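Local coordinates for protein alpha-1,2-mannosidase (Bacteroides thetaiotaomicron, PDB 2WW2) that hydrolyses alpha-mannosidic linkages with inversion of configuration, as a calcium-dependent glycoside hydrolase of family 92 from a human gut symbiont, at residues A[32-41]-A[124-133]; A[143-154]-A[212-223]. All coordinates share one frame; numbering follows the deposited sequence.

Interaction 1. Residues A[32-41]-A[124-133]; sequences VAVPWGMNFW and LSATSRGAVF
Trp41 packs against the beta-hairpin of strands 124-126 and 130-133 in the N-terminal domain. Ala131, whose lone methyl can come close, sets it over one face of the indole in a CH-pi contact, CB standing 3.6 Å from the centroid of the five-membered ring. Phe133 turns an edge to the six-membered ring, an offset edge-to-face pair with planes at 85°, and Leu124 CD1 touches Trp41 CB at 3.6 Å. The flat indole also brings an N-H: NE1 donates to a water (3.0 Å), which donates to Arg129 O. A leucine in place of Trp41 would probably open a gap beside Ala131 and Phe133 and cost that water its N-H donor.

At the hairpin turn, Asn39 N donates to Ser128 O over 3.0 Å, nearly straight at 172°. Gly130 N binds Thr127 OG1 in an ST motif, and Glu250 takes a further bond from that hydroxyl. Met38, bent at chi3 (88°), lays CE on Arg129 CG at 3.8 Å, while the guanidinium beyond forms a salt bridge with Glu250. One water joins Val34 N, Asn39 O and Thr127 O; another accepts from Ser128 OG at 2.7 Å and donates to Pro35 O.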
loop_
_atom_site.group_PDB
_atom_site.type_symbol
_atom_site.label_atom_id
_atom_site.label_comp_id
_atom_site.label_asym_id
_atom_site.label_seq_id
_atom_site.Cartn_x
_atom_site.Cartn_y
_atom_site.Cartn_z
ATOM N N VAL A 32 -16.457 -33.467 12.380
ATOM C CA VAL A 32 -17.173 -34.711 12.112
ATOM C C VAL A 32 -18.546 -34.583 12.783
ATOM O O VAL A 32 -18.652 -34.354 14.004
ATOM C CB VAL A 32 -16.415 -35.900 12.689
ATOM C CG1 VAL A 32 -17.206 -37.218 12.472
ATOM C CG2 VAL A 32 -15.028 -35.988 12.046
ATOM N N ALA A 33 -19.612 -34.684 11.993
ATOM C CA ALA A 33 -20.926 -34.340 12.527
ATOM C C ALA A 33 -22.028 -34.854 11.616
ATOM O O ALA A 33 -21.752 -35.412 10.562
ATOM C CB ALA A 33 -21.057 -32.792 12.645
ATOM N N VAL A 34 -23.271 -34.656 12.032
ATOM C CA VAL A 34 -24.390 -34.651 11.088
ATOM C C VAL A 34 -24.917 -33.221 11.114
ATOM O O VAL A 34 -24.590 -32.465 12.022
ATOM C CB VAL A 34 -25.506 -35.681 11.427
ATOM C CG1 VAL A 34 -24.993 -37.111 11.263
ATOM C CG2 VAL A 34 -26.058 -35.472 12.860
ATOM N N PRO A 35 -25.725 -32.838 10.116
ATOM C CA PRO A 35 -26.130 -31.434 10.052
ATOM C C PRO A 35 -26.803 -30.943 11.337
ATOM O O PRO A 35 -27.664 -31.636 11.900
ATOM C CB PRO A 35 -27.113 -31.416 8.869
ATOM C CG PRO A 35 -26.591 -32.550 7.972
ATOM C CD PRO A 35 -26.201 -33.612 8.952
ATOM N N TRP A 36 -26.410 -29.749 11.769
ATOM C CA TRP A 36 -26.901 -29.120 13.023
ATOM C C TRP A 36 -26.765 -29.997 14.277
ATOM O O TRP A 36 -27.493 -29.811 15.248
ATOM C CB TRP A 36 -28.356 -28.644 12.878
ATOM C CG TRP A 36 -28.560 -27.817 11.636
ATOM C CD1 TRP A 36 -28.213 -26.498 11.448
ATOM C CD2 TRP A 36 -29.107 -28.273 10.400
ATOM N NE1 TRP A 36 -28.540 -26.105 10.164
ATOM C CE2 TRP A 36 -29.077 -27.181 9.498
ATOM C CE3 TRP A 36 -29.630 -29.496 9.969
ATOM C CZ2 TRP A 36 -29.558 -27.277 8.192
ATOM C CZ3 TRP A 36 -30.105 -29.596 8.657
ATOM C CH2 TRP A 36 -30.057 -28.490 7.786
ATOM N N GLY A 37 -25.854 -30.958 14.257
ATOM C CA GLY A 37 -25.767 -31.889 15.372
ATOM C C GLY A 37 -25.405 -31.223 16.696
ATOM O O GLY A 37 -24.587 -30.311 16.739
ATOM N N MET A 38 -26.009 -31.712 17.778
ATOM C CA MET A 38 -25.766 -31.147 19.103
ATOM C C MET A 38 -24.309 -31.275 19.514
ATOM O O MET A 38 -23.769 -30.362 20.105
ATOM C CB MET A 38 -26.650 -31.826 20.159
ATOM C CG MET A 38 -26.497 -31.194 21.565
ATOM S SD MET A 38 -27.603 -31.980 22.769
ATOM C CE MET A 38 -26.578 -33.321 23.327
ATOM N N ASN A 39 -23.661 -32.396 19.183
ATOM C CA ASN A 39 -22.251 -32.562 19.525
ATOM C C ASN A 39 -21.458 -32.757 18.238
ATOM O O ASN A 39 -21.883 -33.542 17.371
ATOM C CB ASN A 39 -22.031 -33.783 20.444
ATOM C CG ASN A 39 -22.793 -33.690 21.770
ATOM O OD1 ASN A 39 -23.401 -34.684 22.242
ATOM N ND2 ASN A 39 -22.744 -32.532 22.391
ATOM N N PHE A 40 -20.347 -32.044 18.099
ATOM C CA PHE A 40 -19.409 -32.276 16.974
ATOM C C PHE A 40 -18.187 -32.983 17.505
ATOM O O PHE A 40 -17.920 -32.947 18.717
ATOM C CB PHE A 40 -18.914 -30.983 16.335
ATOM C CG PHE A 40 -19.986 -30.152 15.637
ATOM C CD1 PHE A 40 -21.238 -30.685 15.347
ATOM C CD2 PHE A 40 -19.695 -28.834 15.249
ATOM C CE1 PHE A 40 -22.220 -29.924 14.695
ATOM C CE2 PHE A 40 -20.667 -28.042 14.587
ATOM C CZ PHE A 40 -21.922 -28.580 14.318
ATOM N N TRP A 41 -17.416 -33.587 16.598
ATOM C CA TRP A 41 -16.172 -34.256 16.980
ATOM C C TRP A 41 -15.044 -33.730 16.095
ATOM O O TRP A 41 -15.274 -33.404 14.922
ATOM C CB TRP A 41 -16.317 -35.800 16.892
ATOM C CG TRP A 41 -17.148 -36.302 18.060
ATOM C CD1 TRP A 41 -18.523 -36.287 18.169
ATOM C CD2 TRP A 41 -16.647 -36.792 19.307
ATOM N NE1 TRP A 41 -18.892 -36.758 19.423
ATOM C CE2 TRP A 41 -17.760 -37.066 20.133
ATOM C CE3 TRP A 41 -15.356 -37.026 19.808
ATOM C CZ2 TRP A 41 -17.622 -37.591 21.421
ATOM C CZ3 TRP A 41 -15.226 -37.539 21.095
ATOM C CH2 TRP A 41 -16.349 -37.814 21.878
ATOM N N LEU A 124 -13.307 -42.147 13.602
ATOM C CA LEU A 124 -14.514 -41.872 14.351
ATOM C C LEU A 124 -15.568 -41.285 13.423
ATOM O O LEU A 124 -15.252 -40.556 12.484
ATOM C CB LEU A 124 -14.221 -40.891 15.495
ATOM C CG LEU A 124 -13.662 -39.516 15.125
ATOM C CD1 LEU A 124 -14.122 -38.517 16.137
ATOM C CD2 LEU A 124 -12.140 -39.505 15.048
ATOM N N SER A 125 -16.825 -41.573 13.731
ATOM C CA SER A 125 -17.953 -41.063 12.977
ATOM C C SER A 125 -18.971 -40.605 14.006
ATOM O O SER A 125 -19.062 -41.186 15.085
ATOM C CB SER A 125 -18.541 -42.181 12.095
ATOM O OG SER A 125 -17.649 -42.465 11.014
ATOM N N ALA A 126 -19.734 -39.564 13.689
ATOM C CA ALA A 126 -20.646 -38.998 14.675
ATOM C C ALA A 126 -22.113 -39.217 14.315
ATOM O O ALA A 126 -22.467 -39.309 13.139
ATOM C CB ALA A 126 -20.363 -37.499 14.831
ATOM N N THR A 127 -22.964 -39.273 15.328
ATOM C CA THR A 127 -24.392 -39.146 15.129
ATOM C C THR A 127 -24.688 -37.727 15.632
ATOM O O THR A 127 -23.751 -36.973 15.872
ATOM C CB THR A 127 -25.169 -40.193 15.970
ATOM O OG1 THR A 127 -24.867 -40.020 17.361
ATOM C CG2 THR A 127 -24.788 -41.637 15.545
ATOM N N SER A 128 -25.960 -37.366 15.810
ATOM C CA SER A 128 -26.307 -36.033 16.331
ATOM C C SER A 128 -25.667 -35.783 17.698
ATOM O O SER A 128 -25.161 -34.693 17.968
ATOM C CB SER A 128 -27.830 -35.897 16.479
ATOM O OG SER A 128 -28.459 -35.892 15.198
ATOM N N ARG A 129 -25.715 -36.792 18.562
ATOM C CA ARG A 129 -25.301 -36.619 19.952
ATOM C C ARG A 129 -24.225 -37.608 20.408
ATOM O O ARG A 129 -23.689 -37.476 21.491
ATOM C CB ARG A 129 -26.544 -36.682 20.855
ATOM C CG ARG A 129 -27.556 -35.594 20.490
ATOM C CD ARG A 129 -28.890 -35.706 21.292
ATOM N NE ARG A 129 -29.852 -34.779 20.716
ATOM C CZ ARG A 129 -30.547 -35.029 19.615
ATOM N NH1 ARG A 129 -30.393 -36.186 18.975
ATOM N NH2 ARG A 129 -31.395 -34.120 19.152
ATOM N N GLY A 130 -23.856 -38.562 19.558
ATOM C CA GLY A 130 -22.838 -39.521 19.971
ATOM C C GLY A 130 -21.777 -39.728 18.909
ATOM O O GLY A 130 -21.793 -39.054 17.869
ATOM N N ALA A 131 -20.853 -40.660 19.173
ATOM C CA ALA A 131 -19.800 -41.001 18.200
ATOM C C ALA A 131 -19.369 -42.436 18.409
ATOM O O ALA A 131 -19.539 -42.989 19.496
ATOM C CB ALA A 131 -18.582 -40.064 18.363
ATOM N N VAL A 132 -18.769 -43.035 17.392
ATOM C CA VAL A 132 -18.188 -44.363 17.555
ATOM C C VAL A 132 -16.800 -44.312 16.946
ATOM O O VAL A 132 -16.639 -43.709 15.896
ATOM C CB VAL A 132 -19.066 -45.465 16.905
ATOM C CG1 VAL A 132 -18.382 -46.829 16.982
ATOM C CG2 VAL A 132 -20.445 -45.533 17.592
ATOM N N PHE A 133 -15.812 -44.879 17.649
ATOM C CA PHE A 133 -14.426 -44.960 17.191
ATOM C C PHE A 133 -14.103 -46.416 16.846
ATOM O O PHE A 133 -14.662 -47.338 17.459
ATOM C CB PHE A 133 -13.443 -44.603 18.325
ATOM C CG PHE A 133 -13.424 -43.142 18.726
ATOM C CD1 PHE A 133 -12.281 -42.364 18.522
ATOM C CD2 PHE A 133 -14.530 -42.561 19.333
ATOM C CE1 PHE A 133 -12.251 -41.021 18.903
ATOM C CE2 PHE A 133 -14.502 -41.204 19.714
ATOM C CZ PHE A 133 -13.366 -40.443 19.506
HETATM O O HOH W 1 -20.376 -38.179 11.272
HETATM O O HOH W 2 -23.234 -34.298 15.069
HETATM O O HOH W 3 -28.772 -33.400 14.095
HETATM O O HOH W 4 -21.868 -36.313 18.351
HETATM O O HOH W 5 -20.857 -37.109 21.661
#

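Interaction 2. Residues A[143-154]-A[212-223]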
loop_
_atom_site.group_PDB
_atom_site.type_symbol
_atom_site.label_atom_id
_atom_site.label_comp_id
_atom_site.label_asym_id
_atom_site.label_seq_id
_atom_site.Cartn_x
_atom_site.Cartn_y
_atom_site.Cartn_z
ATOM N N GLN A 143 -1.433 -50.904 24.978
ATOM C CA GLN A 143 -2.622 -50.354 24.344
ATOM C C GLN A 143 -3.412 -49.552 25.373
ATOM O O GLN A 143 -3.901 -50.117 26.349
ATOM C CB GLN A 143 -3.514 -51.500 23.843
ATOM C CG GLN A 143 -2.835 -52.496 22.892
ATOM C CD GLN A 143 -3.765 -53.649 22.513
ATOM O OE1 GLN A 143 -4.860 -53.763 23.054
ATOM N NE2 GLN A 143 -3.318 -54.523 21.591
ATOM N N TYR A 144 -3.549 -48.251 25.158
ATOM C CA TYR A 144 -4.325 -47.416 26.069
ATOM C C TYR A 144 -5.360 -46.564 25.364
ATOM O O TYR A 144 -5.233 -46.257 24.193
ATOM C CB TYR A 144 -3.420 -46.436 26.795
ATOM C CG TYR A 144 -2.295 -47.051 27.587
ATOM C CD1 TYR A 144 -2.489 -47.485 28.898
ATOM C CD2 TYR A 144 -1.028 -47.163 27.033
ATOM C CE1 TYR A 144 -1.439 -48.033 29.628
ATOM C CE2 TYR A 144 0.018 -47.705 27.749
ATOM C CZ TYR A 144 -0.191 -48.135 29.040
ATOM O OH TYR A 144 0.865 -48.657 29.734
ATOM N N VAL A 145 -6.367 -46.148 26.118
ATOM C CA VAL A 145 -7.172 -45.008 25.733
ATOM C C VAL A 145 -7.180 -44.075 26.935
ATOM O O VAL A 145 -7.392 -44.527 28.066
ATOM C CB VAL A 145 -8.617 -45.441 25.387
ATOM C CG1 VAL A 145 -9.516 -44.206 25.160
ATOM C CG2 VAL A 145 -8.617 -46.409 24.182
ATOM N N VAL A 146 -6.945 -42.785 26.695
ATOM C CA VAL A 146 -7.051 -41.779 27.736
ATOM C C VAL A 146 -8.304 -40.957 27.489
ATOM O O VAL A 146 -8.560 -40.517 26.353
ATOM C CB VAL A 146 -5.842 -40.827 27.760
ATOM C CG1 VAL A 146 -6.097 -39.632 28.714
ATOM C CG2 VAL A 146 -4.573 -41.591 28.153
ATOM N N VAL A 147 -9.057 -40.737 28.565
ATOM C CA VAL A 147 -10.215 -39.877 28.536
ATOM C C VAL A 147 -9.854 -38.611 29.327
ATOM O O VAL A 147 -9.348 -38.687 30.445
ATOM C CB VAL A 147 -11.443 -40.557 29.151
ATOM C CG1 VAL A 147 -12.604 -39.605 29.214
ATOM C CG2 VAL A 147 -11.846 -41.822 28.336
ATOM N N ASP A 148 -10.085 -37.456 28.719
ATOM C CA ASP A 148 -9.664 -36.181 29.286
ATOM C C ASP A 148 -10.944 -35.380 29.447
ATOM O O ASP A 148 -11.611 -35.057 28.463
ATOM C CB ASP A 148 -8.656 -35.517 28.331
ATOM C CG ASP A 148 -8.187 -34.144 28.805
ATOM O OD1 ASP A 148 -8.990 -33.405 29.419
ATOM O OD2 ASP A 148 -7.006 -33.807 28.555
ATOM N N ALA A 149 -11.317 -35.095 30.701
ATOM C CA ALA A 149 -12.584 -34.427 30.972
ATOM C C ALA A 149 -12.411 -32.916 31.132
ATOM O O ALA A 149 -13.333 -32.218 31.568
ATOM C CB ALA A 149 -13.285 -35.058 32.225
ATOM N N TYR A 150 -11.224 -32.435 30.765
ATOM C CA TYR A 150 -10.884 -31.005 30.699
ATOM C C TYR A 150 -10.769 -30.398 32.098
ATOM O O TYR A 150 -10.947 -31.098 33.103
ATOM C CB TYR A 150 -11.929 -30.243 29.885
ATOM C CG TYR A 150 -11.381 -29.504 28.684
ATOM C CD1 TYR A 150 -11.312 -28.113 28.666
ATOM C CD2 TYR A 150 -10.941 -30.193 27.561
ATOM C CE1 TYR A 150 -10.835 -27.425 27.550
ATOM C CE2 TYR A 150 -10.444 -29.513 26.436
ATOM C CZ TYR A 150 -10.413 -28.126 26.447
ATOM O OH TYR A 150 -9.973 -27.418 25.352
ATOM N N ASN A 151 -10.473 -29.104 32.170
ATOM C CA ASN A 151 -10.412 -28.434 33.471
ATOM C C ASN A 151 -11.681 -27.638 33.758
ATOM O O ASN A 151 -12.661 -27.745 33.020
ATOM C CB ASN A 151 -9.160 -27.561 33.613
ATOM C CG ASN A 151 -9.155 -26.380 32.658
ATOM O OD1 ASN A 151 -9.852 -26.385 31.650
ATOM N ND2 ASN A 151 -8.362 -25.359 32.974
ATOM N N GLY A 152 -11.680 -26.874 34.849
ATOM C CA GLY A 152 -12.883 -26.143 35.266
ATOM C C GLY A 152 -13.808 -26.911 36.212
ATOM O O GLY A 152 -14.936 -26.481 36.465
ATOM N N GLY A 153 -13.349 -28.051 36.730
ATOM C CA GLY A 153 -14.160 -28.836 37.674
ATOM C C GLY A 153 -14.905 -29.972 36.986
ATOM O O GLY A 153 -16.091 -29.851 36.667
ATOM N N SER A 154 -14.205 -31.072 36.755
ATOM C CA SER A 154 -14.769 -32.216 36.037
ATOM C C SER A 154 -14.691 -33.462 36.919
ATOM O O SER A 154 -14.094 -33.433 38.007
ATOM C CB SER A 154 -14.000 -32.441 34.737
ATOM O OG SER A 154 -12.611 -32.535 35.000
ATOM N N ALA A 212 -11.810 -33.254 40.261
ATOM C CA ALA A 212 -10.873 -32.175 40.557
ATOM C C ALA A 212 -11.066 -31.098 39.514
ATOM O O ALA A 212 -11.940 -31.208 38.652
ATOM C CB ALA A 212 -9.443 -32.687 40.507
ATOM N N ASP A 213 -10.246 -30.059 39.584
ATOM C CA ASP A 213 -10.245 -29.046 38.535
ATOM C C ASP A 213 -10.071 -29.708 37.159
ATOM O O ASP A 213 -10.888 -29.514 36.247
ATOM C CB ASP A 213 -9.119 -28.046 38.800
ATOM C CG ASP A 213 -8.934 -27.038 37.665
ATOM O OD1 ASP A 213 -9.942 -26.512 37.127
ATOM O OD2 ASP A 213 -7.761 -26.764 37.337
ATOM N N TYR A 214 -8.999 -30.486 37.026
ATOM C CA TYR A 214 -8.656 -31.169 35.774
ATOM C C TYR A 214 -8.615 -32.664 36.082
ATOM O O TYR A 214 -7.927 -33.077 37.020
ATOM C CB TYR A 214 -7.276 -30.695 35.296
ATOM C CG TYR A 214 -6.774 -31.320 33.997
ATOM C CD1 TYR A 214 -7.644 -31.609 32.942
ATOM C CD2 TYR A 214 -5.422 -31.589 33.818
ATOM C CE1 TYR A 214 -7.158 -32.188 31.739
ATOM C CE2 TYR A 214 -4.940 -32.141 32.646
ATOM C CZ TYR A 214 -5.806 -32.433 31.605
ATOM O OH TYR A 214 -5.285 -32.997 30.449
ATOM N N THR A 215 -9.333 -33.478 35.306
ATOM C CA THR A 215 -9.297 -34.929 35.493
ATOM C C THR A 215 -9.125 -35.665 34.171
ATOM O O THR A 215 -9.636 -35.221 33.137
ATOM C CB THR A 215 -10.584 -35.479 36.162
ATOM O OG1 THR A 215 -11.740 -35.209 35.349
ATOM C CG2 THR A 215 -10.796 -34.862 37.550
ATOM N N CYS A 216 -8.410 -36.788 34.230
ATOM C CA CYS A 216 -8.292 -37.732 33.131
ATOM C C CYS A 216 -8.388 -39.152 33.687
ATOM O O CYS A 216 -8.280 -39.385 34.907
ATOM C CB CYS A 216 -6.945 -37.557 32.402
ATOM S SG CYS A 216 -6.643 -35.875 31.706
ATOM N N ALA A 217 -8.592 -40.113 32.797
ATOM C CA ALA A 217 -8.617 -41.515 33.210
ATOM C C ALA A 217 -7.970 -42.284 32.098
ATOM O O ALA A 217 -8.019 -41.856 30.932
ATOM C CB ALA A 217 -10.038 -41.998 33.411
ATOM N N TYR A 218 -7.353 -43.401 32.442
ATOM C CA TYR A 218 -6.825 -44.279 31.404
ATOM C C TYR A 218 -7.392 -45.672 31.549
ATOM O O TYR A 218 -7.743 -46.106 32.642
ATOM C CB TYR A 218 -5.287 -44.314 31.410
ATOM C CG TYR A 218 -4.682 -45.265 32.421
ATOM C CD1 TYR A 218 -4.535 -46.627 32.122
ATOM C CD2 TYR A 218 -4.261 -44.813 33.668
ATOM C CE1 TYR A 218 -3.976 -47.499 33.033
ATOM C CE2 TYR A 218 -3.709 -45.692 34.591
ATOM C CZ TYR A 218 -3.566 -47.028 34.255
ATOM O OH TYR A 218 -3.019 -47.904 35.157
ATOM N N LEU A 219 -7.471 -46.356 30.415
ATOM C CA LEU A 219 -7.874 -47.734 30.330
ATOM C C LEU A 219 -6.817 -48.419 29.491
ATOM O O LEU A 219 -6.367 -47.852 28.496
ATOM C CB LEU A 219 -9.219 -47.833 29.610
ATOM C CG LEU A 219 -10.340 -47.121 30.367
ATOM C CD1 LEU A 219 -10.551 -45.723 29.784
ATOM C CD2 LEU A 219 -11.595 -47.940 30.282
ATOM N N LYS A 220 -6.398 -49.612 29.916
ATOM C CA LYS A 220 -5.417 -50.393 29.180
ATOM C C LYS A 220 -6.083 -51.660 28.640
ATOM O O LYS A 220 -6.869 -52.298 29.351
ATOM C CB LYS A 220 -4.255 -50.759 30.110
ATOM C CG LYS A 220 -3.076 -51.443 29.432
ATOM C CD LYS A 220 -1.989 -51.707 30.488
ATOM C CE LYS A 220 -0.621 -51.917 29.869
ATOM N NZ LYS A 220 -0.560 -53.190 29.101
ATOM N N PHE A 221 -5.771 -52.032 27.396
ATOM C CA PHE A 221 -6.430 -53.168 26.751
ATOM C C PHE A 221 -5.466 -54.272 26.338
ATOM O O PHE A 221 -4.252 -54.127 26.447
ATOM C CB PHE A 221 -7.257 -52.705 25.537
ATOM C CG PHE A 221 -8.302 -51.690 25.891
ATOM C CD1 PHE A 221 -9.554 -52.092 26.333
ATOM C CD2 PHE A 221 -8.009 -50.334 25.848
ATOM C CE1 PHE A 221 -10.512 -51.149 26.690
ATOM C CE2 PHE A 221 -8.948 -49.390 26.202
ATOM C CZ PHE A 221 -10.202 -49.783 26.620
ATOM N N ASP A 222 -6.031 -55.379 25.878
ATOM C CA ASP A 222 -5.237 -56.472 25.337
ATOM C C ASP A 222 -5.978 -57.019 24.132
ATOM O O ASP A 222 -6.277 -58.216 24.061
ATOM C CB ASP A 222 -5.038 -57.569 26.378
ATOM C CG ASP A 222 -3.993 -58.567 25.961
ATOM O OD1 ASP A 222 -3.197 -58.246 25.050
ATOM O OD2 ASP A 222 -3.962 -59.668 26.540
ATOM N N VAL A 223 -6.295 -56.132 23.197
ATOM C CA VAL A 223 -6.987 -56.516 21.975
ATOM C C VAL A 223 -6.119 -57.498 21.189
ATOM O O VAL A 223 -4.946 -57.220 20.937
ATOM C CB VAL A 223 -7.278 -55.286 21.089
ATOM C CG1 VAL A 223 -8.045 -55.719 19.817
ATOM C CG2 VAL A 223 -8.068 -54.218 21.875
HETATM O O HOH W 6 -1.762 -53.403 26.438
HETATM O O HOH W 7 -6.183 -26.674 35.089
#
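Strands 143-148 and 216-221 run antiparallel, their axes 4.6 Å apart at closest and their directions 163° apart, with Val145-Leu219 and Val147-Ala217 as hydrogen-bonded pairs. Beta-branched valines suit the extended backbone. Val145 CG2 meets Phe221 CE2 at 3.6 Å on one face. On the other face the methylenes of Lys220 cross the Tyr144 ring obliquely, CE coming 3.6 Å from Tyr144 OH. Lys220 NZ and Gln143 N both donate to one water, which donates to Phe221 O.

At the ends of the ladder side chains add to the backbone bonds. Gln143 stays extended past CG, its amide gripping one residue twice: OE1 accepts from Val223 N (2.8 Å), NE2 donates in plane to a lone pair of Val223 O. At the far end Asp148, its CG anti to the backbone N (chi1 178°), offers OD1 to Tyr150 N in an Asx turn. Its OD2 receives Tyr214 OH at 2.7 Å from above the carboxylate plane and also pairs with Arg96, so the buried charge is probably compensated. Thr215 OG1 donates to Ser154 OG (2.8 Å), which donates to Tyr150 O. Gly152 and Gly153 lie in the loop between two ladders whose register shifts by two, at backbone angles that would jam a CB against the preceding carbonyl O. The antiparallel pair, with Val145, Val147 and Leu219 packed against strand 182-188, is consistent with the beta-sandwich N-terminal domain of family 92.

Overall arrangement
From the N terminus, the chain passes through 32-41, then runs through strands 60-67, 80-86, 98-108 and 111-116 before the hairpin at 124-133 returns to it, so interaction 1 closes a helix-free loop of 82 residues, 34 of them in strands. Strand 130-136 leads directly into 143-148, where interaction 2 opens; 57 residues later 212-223 closes it. The two loops follow in series, neither nesting nor crossing, with centres 20 Å apart and nearest atoms about 7 Å apart. Interaction 1 lies nearer the centre of the chain, where it is tied to helix 240-250 (Glu250), helix 256-271 (Trp267) and strand 299-304 (Tyr302). Interaction 2 lies farther out and joins strand 80-86 to 194-198.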